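Local coordinates for prenyltransference for protein (Lavandula lanata, PDB 5HC8), which catalyses the head-to-middle condensation of two dimethylallyl diphosphate molecules into lavandulyl diphosphate, as a member of the cis-prenyltransferase (undecaprenyl diphosphate synthase) family, at residues 15-25 / 197-205; 96-106 / 121-129. All coordinates share one frame; numbering follows the deposited sequence.

Contact 1 (15-25 / 197-205); sequences HVAIIIDGHRK and EQRLSNFFL. With MG (magnesium ion), chain B; PIS (trihydrogen thiodiphosphate), chain C; ISY (3-methylbut-3-enylsulfanyl(phosphonooxy)phosphinic acid), chain F; 61G (2-methylbuta-1,3-diene), chain D.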
loop_
_atom_site.group_PDB
_atom_site.type_symbol
_atom_site.label_atom_id
_atom_site.label_comp_id
_atom_site.label_asym_id
_atom_site.label_seq_id
_atom_site.Cartn_x
_atom_site.Cartn_y
_atom_site.Cartn_z
ATOM N N HIS A 15 8.380 9.535 -10.688
ATOM C CA HIS A 15 7.192 8.739 -11.096
ATOM C C HIS A 15 5.993 9.269 -10.356
ATOM O O HIS A 15 5.993 9.307 -9.100
ATOM C CB HIS A 15 7.452 7.262 -10.760
ATOM C CG HIS A 15 6.351 6.313 -11.081
ATOM N ND1 HIS A 15 6.447 4.953 -10.781
ATOM C CD2 HIS A 15 5.129 6.492 -11.631
ATOM C CE1 HIS A 15 5.326 4.347 -11.152
ATOM N NE2 HIS A 15 4.532 5.253 -11.700
ATOM N N VAL A 16 4.973 9.687 -11.128
ATOM C CA VAL A 16 3.659 10.069 -10.551
ATOM C C VAL A 16 2.608 9.079 -11.033
ATOM O O VAL A 16 2.568 8.799 -12.264
ATOM C CB VAL A 16 3.251 11.542 -10.933
ATOM C CG1 VAL A 16 1.842 11.904 -10.386
ATOM C CG2 VAL A 16 4.290 12.510 -10.379
ATOM N N ALA A 17 1.762 8.570 -10.111
ATOM C CA ALA A 17 0.697 7.676 -10.483
ATOM C C ALA A 17 -0.609 8.218 -10.059
ATOM O O ALA A 17 -0.732 8.765 -8.981
ATOM C CB ALA A 17 0.881 6.259 -9.878
ATOM N N ILE A 18 -1.620 7.971 -10.879
ATOM C CA ILE A 18 -2.947 8.463 -10.637
ATOM C C ILE A 18 -4.036 7.404 -10.630
ATOM O O ILE A 18 -4.150 6.618 -11.558
ATOM C CB ILE A 18 -3.356 9.499 -11.724
ATOM C CG1 ILE A 18 -2.340 10.658 -11.747
ATOM C CG2 ILE A 18 -4.736 10.037 -11.434
ATOM C CD1 ILE A 18 -2.626 11.741 -12.784
ATOM N N ILE A 19 -4.796 7.367 -9.551
ATOM C CA ILE A 19 -6.024 6.559 -9.466
ATOM C C ILE A 19 -7.239 7.398 -9.803
ATOM O O ILE A 19 -7.619 8.290 -9.059
ATOM C CB ILE A 19 -6.173 5.949 -8.044
ATOM C CG1 ILE A 19 -4.995 5.036 -7.722
ATOM C CG2 ILE A 19 -7.468 5.192 -7.854
ATOM C CD1 ILE A 19 -5.038 4.455 -6.327
ATOM N N ILE A 20 -7.885 7.082 -10.929
ATOM C CA ILE A 20 -9.079 7.785 -11.384
ATOM C C ILE A 20 -10.310 7.174 -10.754
ATOM O O ILE A 20 -10.412 5.943 -10.563
ATOM C CB ILE A 20 -9.158 7.826 -12.974
ATOM C CG1 ILE A 20 -9.330 6.445 -13.567
ATOM C CG2 ILE A 20 -7.869 8.439 -13.570
ATOM C CD1 ILE A 20 -9.220 6.403 -15.070
ATOM N N ASP A 21 -11.235 8.041 -10.366
ATOM C CA ASP A 21 -12.398 7.619 -9.629
ATOM C C ASP A 21 -13.439 8.728 -9.648
ATOM O O ASP A 21 -13.096 9.899 -9.904
ATOM C CB ASP A 21 -11.974 7.239 -8.193
ATOM C CG ASP A 21 -12.951 6.264 -7.506
ATOM O OD1 ASP A 21 -13.579 5.534 -8.281
ATOM O OD2 ASP A 21 -13.127 6.320 -6.256
ATOM N N GLY A 22 -14.671 8.404 -9.284
ATOM C CA GLY A 22 -15.698 9.423 -9.048
ATOM C C GLY A 22 -16.517 9.705 -10.304
ATOM O O GLY A 22 -17.292 10.647 -10.343
ATOM N N HIS A 23 -16.376 8.883 -11.325
ATOM C CA HIS A 23 -17.076 9.140 -12.610
ATOM C C HIS A 23 -18.579 8.980 -12.534
ATOM O O HIS A 23 -19.299 9.746 -13.116
ATOM C CB HIS A 23 -16.555 8.230 -13.713
ATOM C CG HIS A 23 -15.098 8.401 -14.006
ATOM N ND1 HIS A 23 -14.114 7.708 -13.328
ATOM C CD2 HIS A 23 -14.456 9.137 -14.932
ATOM C CE1 HIS A 23 -12.935 8.025 -13.834
ATOM N NE2 HIS A 23 -13.119 8.887 -14.809
ATOM N N ARG A 24 -19.069 7.945 -11.898
ATOM C CA ARG A 24 -20.511 7.800 -11.707
ATOM C C ARG A 24 -21.106 8.840 -10.743
ATOM O O ARG A 24 -22.162 9.396 -11.021
ATOM C CB ARG A 24 -20.793 6.373 -11.264
ATOM C CG ARG A 24 -22.215 6.087 -10.710
ATOM C CD ARG A 24 -22.341 4.630 -10.264
ATOM N NE ARG A 24 -21.071 3.929 -10.537
ATOM C CZ ARG A 24 -20.744 3.260 -11.647
ATOM N NH1 ARG A 24 -21.629 3.092 -12.641
ATOM N NH2 ARG A 24 -19.523 2.723 -11.724
ATOM N N LYS A 25 -20.453 9.121 -9.625
ATOM C CA LYS A 25 -20.861 10.231 -8.743
ATOM C C LYS A 25 -20.982 11.533 -9.528
ATOM O O LYS A 25 -21.948 12.284 -9.378
ATOM C CB LYS A 25 -19.888 10.435 -7.572
ATOM C CG LYS A 25 -19.833 9.273 -6.566
ATOM C CD LYS A 25 -18.792 9.498 -5.473
ATOM C CE LYS A 25 -18.651 8.289 -4.529
ATOM N NZ LYS A 25 -17.286 8.219 -3.887
ATOM N N GLU A 197 -11.936 8.959 -1.766
ATOM C CA GLU A 197 -11.731 7.685 -1.045
ATOM C C GLU A 197 -10.258 7.579 -0.698
ATOM O O GLU A 197 -9.372 7.982 -1.512
ATOM C CB GLU A 197 -12.192 6.448 -1.810
ATOM C CG GLU A 197 -13.617 6.559 -2.377
ATOM C CD GLU A 197 -14.718 6.578 -1.319
ATOM O OE1 GLU A 197 -15.844 6.959 -1.706
ATOM O OE2 GLU A 197 -14.513 6.254 -0.131
ATOM N N GLN A 198 -9.983 6.975 0.460
ATOM C CA GLN A 198 -8.631 6.833 0.960
ATOM C C GLN A 198 -8.302 5.329 1.099
ATOM O O GLN A 198 -8.460 4.744 2.163
ATOM C CB GLN A 198 -8.515 7.572 2.293
ATOM C CG GLN A 198 -8.655 9.076 2.139
ATOM C CD GLN A 198 -8.832 9.727 3.516
ATOM O OE1 GLN A 198 -9.955 9.770 4.106
ATOM N NE2 GLN A 198 -7.783 10.100 4.066
ATOM N N ARG A 199 -7.878 4.762 -0.025
ATOM C CA ARG A 199 -7.618 3.331 -0.138
ATOM C C ARG A 199 -6.983 3.150 -1.530
ATOM O O ARG A 199 -7.076 4.028 -2.383
ATOM C CB ARG A 199 -8.886 2.457 0.016
ATOM C CG ARG A 199 -10.013 2.769 -0.948
ATOM C CD ARG A 199 -11.134 1.751 -0.871
ATOM N NE ARG A 199 -12.271 2.144 -1.736
ATOM C CZ ARG A 199 -13.364 2.789 -1.354
ATOM N NH1 ARG A 199 -13.570 3.113 -0.092
ATOM N NH2 ARG A 199 -14.284 3.091 -2.284
ATOM N N LEU A 200 -6.336 2.015 -1.681
ATOM C CA LEU A 200 -5.602 1.634 -2.886
ATOM C C LEU A 200 -6.442 0.867 -3.859
ATOM O O LEU A 200 -6.133 0.864 -5.069
ATOM C CB LEU A 200 -4.359 0.822 -2.475
ATOM C CG LEU A 200 -3.425 1.565 -1.497
ATOM C CD1 LEU A 200 -2.323 0.587 -1.072
ATOM C CD2 LEU A 200 -2.807 2.800 -2.143
ATOM N N SER A 201 -7.500 0.202 -3.379
ATOM C CA SER A 201 -8.348 -0.578 -4.295
ATOM C C SER A 201 -7.631 -1.571 -5.212
ATOM O O SER A 201 -8.052 -1.829 -6.340
ATOM C CB SER A 201 -9.265 0.325 -5.134
ATOM O OG SER A 201 -9.942 1.231 -4.287
ATOM N N ASN A 202 -6.548 -2.136 -4.706
ATOM C CA ASN A 202 -5.760 -3.168 -5.352
ATOM C C ASN A 202 -4.991 -2.615 -6.552
ATOM O O ASN A 202 -4.736 -3.297 -7.573
ATOM C CB ASN A 202 -6.565 -4.468 -5.610
ATOM C CG ASN A 202 -5.694 -5.581 -6.103
ATOM O OD1 ASN A 202 -4.596 -5.794 -5.605
ATOM N ND2 ASN A 202 -6.144 -6.261 -7.138
ATOM N N PHE A 203 -4.592 -1.337 -6.429
ATOM C CA PHE A 203 -3.523 -0.825 -7.294
ATOM C C PHE A 203 -2.167 -1.400 -6.862
ATOM O O PHE A 203 -2.070 -2.454 -6.182
ATOM C CB PHE A 203 -3.582 0.724 -7.310
ATOM C CG PHE A 203 -2.751 1.426 -8.372
ATOM C CD1 PHE A 203 -2.602 0.958 -9.689
ATOM C CD2 PHE A 203 -2.197 2.669 -8.057
ATOM C CE1 PHE A 203 -1.842 1.610 -10.618
ATOM C CE2 PHE A 203 -1.429 3.368 -9.009
ATOM C CZ PHE A 203 -1.278 2.860 -10.309
ATOM N N PHE A 204 -1.074 -0.737 -7.273
ATOM C CA PHE A 204 0.221 -1.101 -6.750
ATOM C C PHE A 204 0.220 -1.362 -5.265
ATOM O O PHE A 204 -0.359 -0.610 -4.443
ATOM C CB PHE A 204 1.269 0.062 -6.967
ATOM C CG PHE A 204 1.602 0.423 -8.386
ATOM C CD1 PHE A 204 1.756 -0.512 -9.383
ATOM C CD2 PHE A 204 1.832 1.763 -8.722
ATOM C CE1 PHE A 204 2.046 -0.135 -10.668
ATOM C CE2 PHE A 204 2.172 2.157 -10.036
ATOM C CZ PHE A 204 2.305 1.196 -11.026
ATOM N N LEU A 205 0.979 -2.371 -4.860
ATOM C CA LEU A 205 1.180 -2.671 -3.469
ATOM C C LEU A 205 2.688 -2.726 -3.241
ATOM O O LEU A 205 3.195 -1.931 -2.485
ATOM C CB LEU A 205 0.509 -4.023 -3.073
ATOM C CG LEU A 205 -1.033 -4.000 -3.257
ATOM C CD1 LEU A 205 -1.571 -5.416 -2.959
ATOM C CD2 LEU A 205 -1.707 -3.010 -2.385
HETATM MG MG MG B . -15.202 4.206 -7.948
HETATM P P1 PIS C . -17.658 5.986 -9.020
HETATM O O1 PIS C . -17.329 5.525 -10.523
HETATM P P2 PIS C . -15.956 5.043 -11.165
HETATM S S1 PIS C . -15.408 3.963 -10.047
HETATM O O2 PIS C . -16.432 5.948 -8.083
HETATM O O3 PIS C . -18.268 7.386 -9.073
HETATM O O4 PIS C . -15.126 6.277 -11.221
HETATM O O5 PIS C . -18.633 4.882 -8.501
HETATM O O6 PIS C . -16.355 4.363 -12.561
HETATM P P1 ISY F . -13.314 1.020 -5.160
HETATM O O2 ISY F . -12.769 0.702 -6.692
HETATM P P3 ISY F . -12.878 1.597 -7.986
HETATM O O4 ISY F . -13.413 2.574 -4.897
HETATM O O5 ISY F . -12.485 0.311 -4.051
HETATM O O6 ISY F . -14.714 0.423 -5.134
HETATM O O7 ISY F . -14.150 2.366 -7.994
HETATM O O8 ISY F . -12.558 0.679 -9.255
HETATM S S9 ISY F . -11.348 3.065 -7.733
HETATM C C10 ISY F . -9.932 2.159 -8.310
HETATM C C11 ISY F . -9.633 2.870 -9.606
HETATM C C12 ISY F . -9.373 2.116 -10.879
HETATM C C13 ISY F . -9.073 2.874 -12.089
HETATM C C14 ISY F . -9.609 0.655 -10.981
HETATM C CAC 61G D . -12.516 2.010 -13.702
HETATM C CAE 61G D . -12.728 3.348 -14.453
HETATM C CAB 61G D . -12.079 3.765 -15.746
HETATM C CAD 61G D . -13.470 4.350 -13.774
HETATM C CAA 61G D . -14.023 3.903 -12.545
HETATM O O HOH W 1 -11.721 8.009 -4.591
HETATM O O HOH W 2 -14.927 4.407 -5.927
HETATM O O HOH W 3 -17.061 3.015 -7.594
#
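Lys25 reaches Glu197 with its chain extended beyond CG, and Lys25 NZ lies 2.9 Å from Glu197 OE1 in a salt bridge on the lone pair turned away from OE2. Glu197 OE2 forms a second salt bridge, to Arg199 NH1 at 3.3 Å, and Arg199 NH1 also pairs with Glu212 of the second subunit. The rest of the guanidinium serves the ligand ISY: Arg199 NH2 donates to ISY O4, which lies at the guanidinium edge, in its plane (2.8 Å, 164°), while NE and the hydroxyl of Ser201 both donate to O5. With Glu197 cut back to an alanine, Lys25 NZ would probably lose its carboxylate mate, and Arg199 NH1 would keep Glu212 of the second subunit but lose the acid from its own chain.

Asp21 lies in the loop just past the C-terminal end of strand 15-19, where cis-prenyltransferases place their magnesium site. Its OD1 binds the magnesium ion at 2.1 Å; OD2 is salt-bridged to Arg193 and accepts from a water that in turn takes the N-H of Glu197. The thiodiphosphate PIS then lies over the start of helix 23-30, with Gly22 as N-cap: the backbone N of Lys25 gives PIS O3 a nearly straight bond (2.8 Å, 173°), and O4 takes both N and ND1 of His23.

Back along the strand the contact turns apolar. Ile19 CG1 approaches Phe203 CD2 at 3.7 Å, Ala17 CB lies at the edge of that ring, 3.8 Å from Phe203 CE2, and Phe204 CE2 meets CE1 of the His15 ring, whose NE2 is hydrogen-bonded to Thr61.

Contact 2 (96-106 / 121-129); sequences VTSQQDIQFSA and ISYAEGLSQ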
loop_
_atom_site.group_PDB
_atom_site.type_symbol
_atom_site.label_atom_id
_atom_site.label_comp_id
_atom_site.label_asym_id
_atom_site.label_seq_id
_atom_site.Cartn_x
_atom_site.Cartn_y
_atom_site.Cartn_z
ATOM N N VAL A 96 2.653 10.874 -28.746
ATOM C CA VAL A 96 3.908 10.211 -29.001
ATOM C C VAL A 96 4.567 10.789 -30.279
ATOM O O VAL A 96 5.808 10.753 -30.403
ATOM C CB VAL A 96 3.764 8.680 -29.063
ATOM C CG1 VAL A 96 3.064 8.147 -27.835
ATOM C CG2 VAL A 96 3.009 8.215 -30.283
ATOM N N THR A 97 3.743 11.339 -31.173
ATOM C CA THR A 97 4.242 12.016 -32.414
ATOM C C THR A 97 4.415 13.530 -32.297
ATOM O O THR A 97 4.918 14.161 -33.227
ATOM C CB THR A 97 3.452 11.640 -33.700
ATOM O OG1 THR A 97 2.105 12.117 -33.665
ATOM C CG2 THR A 97 3.438 10.132 -33.864
ATOM N N SER A 98 4.061 14.105 -31.142
ATOM C CA SER A 98 4.364 15.503 -30.843
ATOM C C SER A 98 5.813 15.681 -30.469
ATOM O O SER A 98 6.586 14.716 -30.339
ATOM C CB SER A 98 3.520 16.005 -29.669
ATOM O OG SER A 98 4.032 15.541 -28.423
ATOM N N GLN A 99 6.179 16.931 -30.250
ATOM C CA GLN A 99 7.506 17.242 -29.745
ATOM C C GLN A 99 7.686 16.793 -28.299
ATOM O O GLN A 99 8.789 16.822 -27.806
ATOM C CB GLN A 99 7.805 18.730 -29.858
ATOM C CG GLN A 99 7.977 19.193 -31.305
ATOM C CD GLN A 99 7.081 20.381 -31.643
ATOM O OE1 GLN A 99 5.891 20.216 -31.973
ATOM N NE2 GLN A 99 7.645 21.590 -31.556
ATOM N N GLN A 100 6.634 16.373 -27.607
ATOM C CA GLN A 100 6.843 15.820 -26.250
ATOM C C GLN A 100 7.468 14.452 -26.298
ATOM O O GLN A 100 8.219 14.055 -25.381
ATOM C CB GLN A 100 5.553 15.893 -25.442
ATOM C CG GLN A 100 5.188 17.356 -25.242
ATOM C CD GLN A 100 4.065 17.574 -24.266
ATOM O OE1 GLN A 100 2.916 17.168 -24.518
ATOM N NE2 GLN A 100 4.373 18.248 -23.160
ATOM N N ASP A 101 7.249 13.766 -27.422
ATOM C CA ASP A 101 8.028 12.598 -27.720
ATOM C C ASP A 101 7.794 11.517 -26.658
ATOM O O ASP A 101 8.734 10.873 -26.176
ATOM C CB ASP A 101 9.518 12.925 -27.758
ATOM C CG ASP A 101 10.323 11.874 -28.515
ATOM O OD1 ASP A 101 9.781 11.172 -29.392
ATOM O OD2 ASP A 101 11.496 11.720 -28.198
ATOM N N ILE A 102 6.534 11.342 -26.302
ATOM C CA ILE A 102 6.186 10.458 -25.197
ATOM C C ILE A 102 6.374 9.007 -25.537
ATOM O O ILE A 102 6.061 8.589 -26.622
ATOM C CB ILE A 102 4.758 10.760 -24.767
ATOM C CG1 ILE A 102 4.833 12.075 -23.991
ATOM C CG2 ILE A 102 4.164 9.627 -23.924
ATOM C CD1 ILE A 102 3.734 12.951 -24.461
ATOM N N GLN A 103 6.909 8.253 -24.594
ATOM C CA GLN A 103 6.993 6.839 -24.734
ATOM C C GLN A 103 5.791 6.203 -24.050
ATOM O O GLN A 103 5.555 6.501 -22.866
ATOM C CB GLN A 103 8.241 6.334 -24.094
ATOM C CG GLN A 103 9.505 6.991 -24.605
ATOM C CD GLN A 103 10.729 6.551 -23.804
ATOM O OE1 GLN A 103 11.170 5.417 -23.935
ATOM N NE2 GLN A 103 11.261 7.442 -22.949
ATOM N N PHE A 104 5.057 5.334 -24.785
ATOM C CA PHE A 104 3.823 4.733 -24.315
ATOM C C PHE A 104 3.992 3.254 -24.021
ATOM O O PHE A 104 4.572 2.539 -24.796
ATOM C CB PHE A 104 2.656 4.928 -25.274
ATOM C CG PHE A 104 1.462 4.130 -24.844
ATOM C CD1 PHE A 104 0.615 4.617 -23.875
ATOM C CD2 PHE A 104 1.257 2.845 -25.329
ATOM C CE1 PHE A 104 -0.456 3.880 -23.420
ATOM C CE2 PHE A 104 0.207 2.087 -24.872
ATOM C CZ PHE A 104 -0.655 2.603 -23.905
ATOM N N SER A 105 3.583 2.804 -22.831
ATOM C CA SER A 105 3.486 1.397 -22.513
ATOM C C SER A 105 2.171 1.132 -21.814
ATOM O O SER A 105 1.607 2.033 -21.224
ATOM C CB SER A 105 4.561 0.926 -21.583
ATOM O OG SER A 105 5.849 1.194 -22.014
ATOM N N ALA A 106 1.684 -0.101 -21.907
ATOM C CA ALA A 106 0.575 -0.530 -21.097
ATOM C C ALA A 106 1.073 -1.668 -20.237
ATOM O O ALA A 106 1.976 -2.497 -20.660
ATOM C CB ALA A 106 -0.675 -0.921 -21.918
ATOM N N ILE A 121 -3.115 -0.923 -28.182
ATOM C CA ILE A 121 -1.962 -0.877 -27.289
ATOM C C ILE A 121 -0.694 -1.195 -28.102
ATOM O O ILE A 121 0.226 -0.399 -28.116
ATOM C CB ILE A 121 -2.127 -1.886 -26.098
ATOM C CG1 ILE A 121 -3.191 -1.382 -25.093
ATOM C CG2 ILE A 121 -0.820 -2.107 -25.374
ATOM C CD1 ILE A 121 -3.711 -2.445 -24.161
ATOM N N SER A 122 -0.665 -2.339 -28.792
ATOM C CA SER A 122 0.487 -2.679 -29.652
ATOM C C SER A 122 0.872 -1.582 -30.587
ATOM O O SER A 122 2.046 -1.284 -30.756
ATOM C CB SER A 122 0.203 -3.934 -30.488
ATOM O OG SER A 122 0.485 -5.076 -29.683
ATOM N N TYR A 123 -0.115 -0.944 -31.177
ATOM C CA TYR A 123 0.172 0.096 -32.148
ATOM C C TYR A 123 0.871 1.253 -31.449
ATOM O O TYR A 123 1.990 1.659 -31.837
ATOM C CB TYR A 123 -1.122 0.550 -32.863
ATOM C CG TYR A 123 -1.031 1.877 -33.621
ATOM C CD1 TYR A 123 -0.177 2.016 -34.727
ATOM C CD2 TYR A 123 -1.831 2.981 -33.254
ATOM C CE1 TYR A 123 -0.109 3.208 -35.423
ATOM C CE2 TYR A 123 -1.774 4.199 -33.948
ATOM C CZ TYR A 123 -0.907 4.321 -35.028
ATOM O OH TYR A 123 -0.830 5.528 -35.737
ATOM N N ALA A 124 0.252 1.759 -30.379
ATOM C CA ALA A 124 0.820 2.899 -29.668
ATOM C C ALA A 124 2.186 2.624 -29.046
ATOM O O ALA A 124 3.010 3.522 -28.926
ATOM C CB ALA A 124 -0.164 3.455 -28.620
ATOM N N GLU A 125 2.437 1.394 -28.651
ATOM C CA GLU A 125 3.690 1.055 -28.077
ATOM C C GLU A 125 4.755 1.047 -29.204
ATOM O O GLU A 125 5.856 1.610 -29.065
ATOM C CB GLU A 125 3.599 -0.333 -27.403
ATOM C CG GLU A 125 2.770 -0.338 -26.076
ATOM C CD GLU A 125 2.863 -1.644 -25.305
ATOM O OE1 GLU A 125 2.763 -1.690 -24.037
ATOM O OE2 GLU A 125 2.980 -2.673 -25.991
ATOM N N GLY A 126 4.409 0.395 -30.316
ATOM C CA GLY A 126 5.298 0.347 -31.493
ATOM C C GLY A 126 5.652 1.710 -32.057
ATOM O O GLY A 126 6.815 1.989 -32.296
ATOM N N LEU A 127 4.645 2.567 -32.196
ATOM C CA LEU A 127 4.812 3.950 -32.646
ATOM C C LEU A 127 5.744 4.782 -31.752
ATOM O O LEU A 127 6.378 5.743 -32.206
ATOM C CB LEU A 127 3.436 4.606 -32.732
ATOM C CG LEU A 127 3.273 5.932 -33.437
ATOM C CD1 LEU A 127 3.290 5.656 -34.938
ATOM C CD2 LEU A 127 1.992 6.671 -33.031
ATOM N N SER A 128 5.875 4.401 -30.483
ATOM C CA SER A 128 6.618 5.235 -29.529
ATOM C C SER A 128 7.869 4.530 -29.045
ATOM O O SER A 128 8.610 5.028 -28.189
ATOM C CB SER A 128 5.686 5.609 -28.359
ATOM O OG SER A 128 5.241 4.460 -27.668
ATOM N N GLN A 129 8.134 3.367 -29.614
ATOM C CA GLN A 129 9.191 2.539 -29.130
ATOM C C GLN A 129 10.531 3.271 -29.066
ATOM O O GLN A 129 11.317 3.050 -28.135
ATOM C CB GLN A 129 9.337 1.287 -30.005
ATOM C CG GLN A 129 10.503 0.427 -29.535
ATOM C CD GLN A 129 10.285 -1.054 -29.745
ATOM O OE1 GLN A 129 9.764 -1.470 -30.775
ATOM N NE2 GLN A 129 10.699 -1.862 -28.766
HETATM O O HOH W 4 6.717 1.738 -26.307
#
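The first strand and the helix of the beta-alpha-beta unit 103-107, 115-128, 135-140 meet here, the helix running back along the strand at 148° with the short axes 6.9 Å apart. Two side chains of the helix bond to backbone N-H groups of the strand. Ser128 OG accepts from Phe104 N at 3.0 Å and donates to Ala124 O at 2.7 Å, in the plane of that carbonyl. One hydroxyl thus ties the strand N-H to a helix carbonyl. Farther along, Glu125 stretches out beyond CG and receives Ala106 N on OE1 (2.9 Å, 168°), on the side away from OE2; Lys110 adds only a long, weak ion pair to the same oxygen. A water bridges the carbonyl oxygens of Phe104 and Glu125, donating to both.

Between these bonds the Phe104 ring lies against the helix. With CG anti to the backbone N (chi1 172°), Phe104 CD2 comes 3.6 Å from Ala124 CB and equally close to Glu125 CG; the acid's CG methylene meets the ring obliquely at CD2, while its carboxylate bonds beyond. Leu88 and Val92 also pack on this ring. Ala106 CB touches Ile121 CG2, and near the other end Val96 CG2 presses tightly on Leu127 CD2, which also meets Thr97 CG2. Within this chain, strand 103-107 is the outermost strand on its side of the parallel sheet, and a helix packed antiparallel to its strand in this way is typical of the crossover connection in alpha/beta folds.

Both contacts reach the same parallel sheet, but from opposite sides of the chain's centre, 24 Å between their own centres and without touching. Contact 1 is mostly buried and lies on an interior strand, the loop and helix start after it, and a loop following strand 190-193; contact 2 is only partly buried and packs a helix on an outermost strand. The chemistry follows the place. In contact 1, charged groups converge on magnesium and two phosphate-bearing ligands, and the second subunit takes part; in contact 2, a serine hydroxyl and a glutamate carboxylate accept backbone N-H groups beside an apolar patch. Along the chain, 96-106 / 121-129 is nested within the long excursion that 15-25 / 197-205 closes.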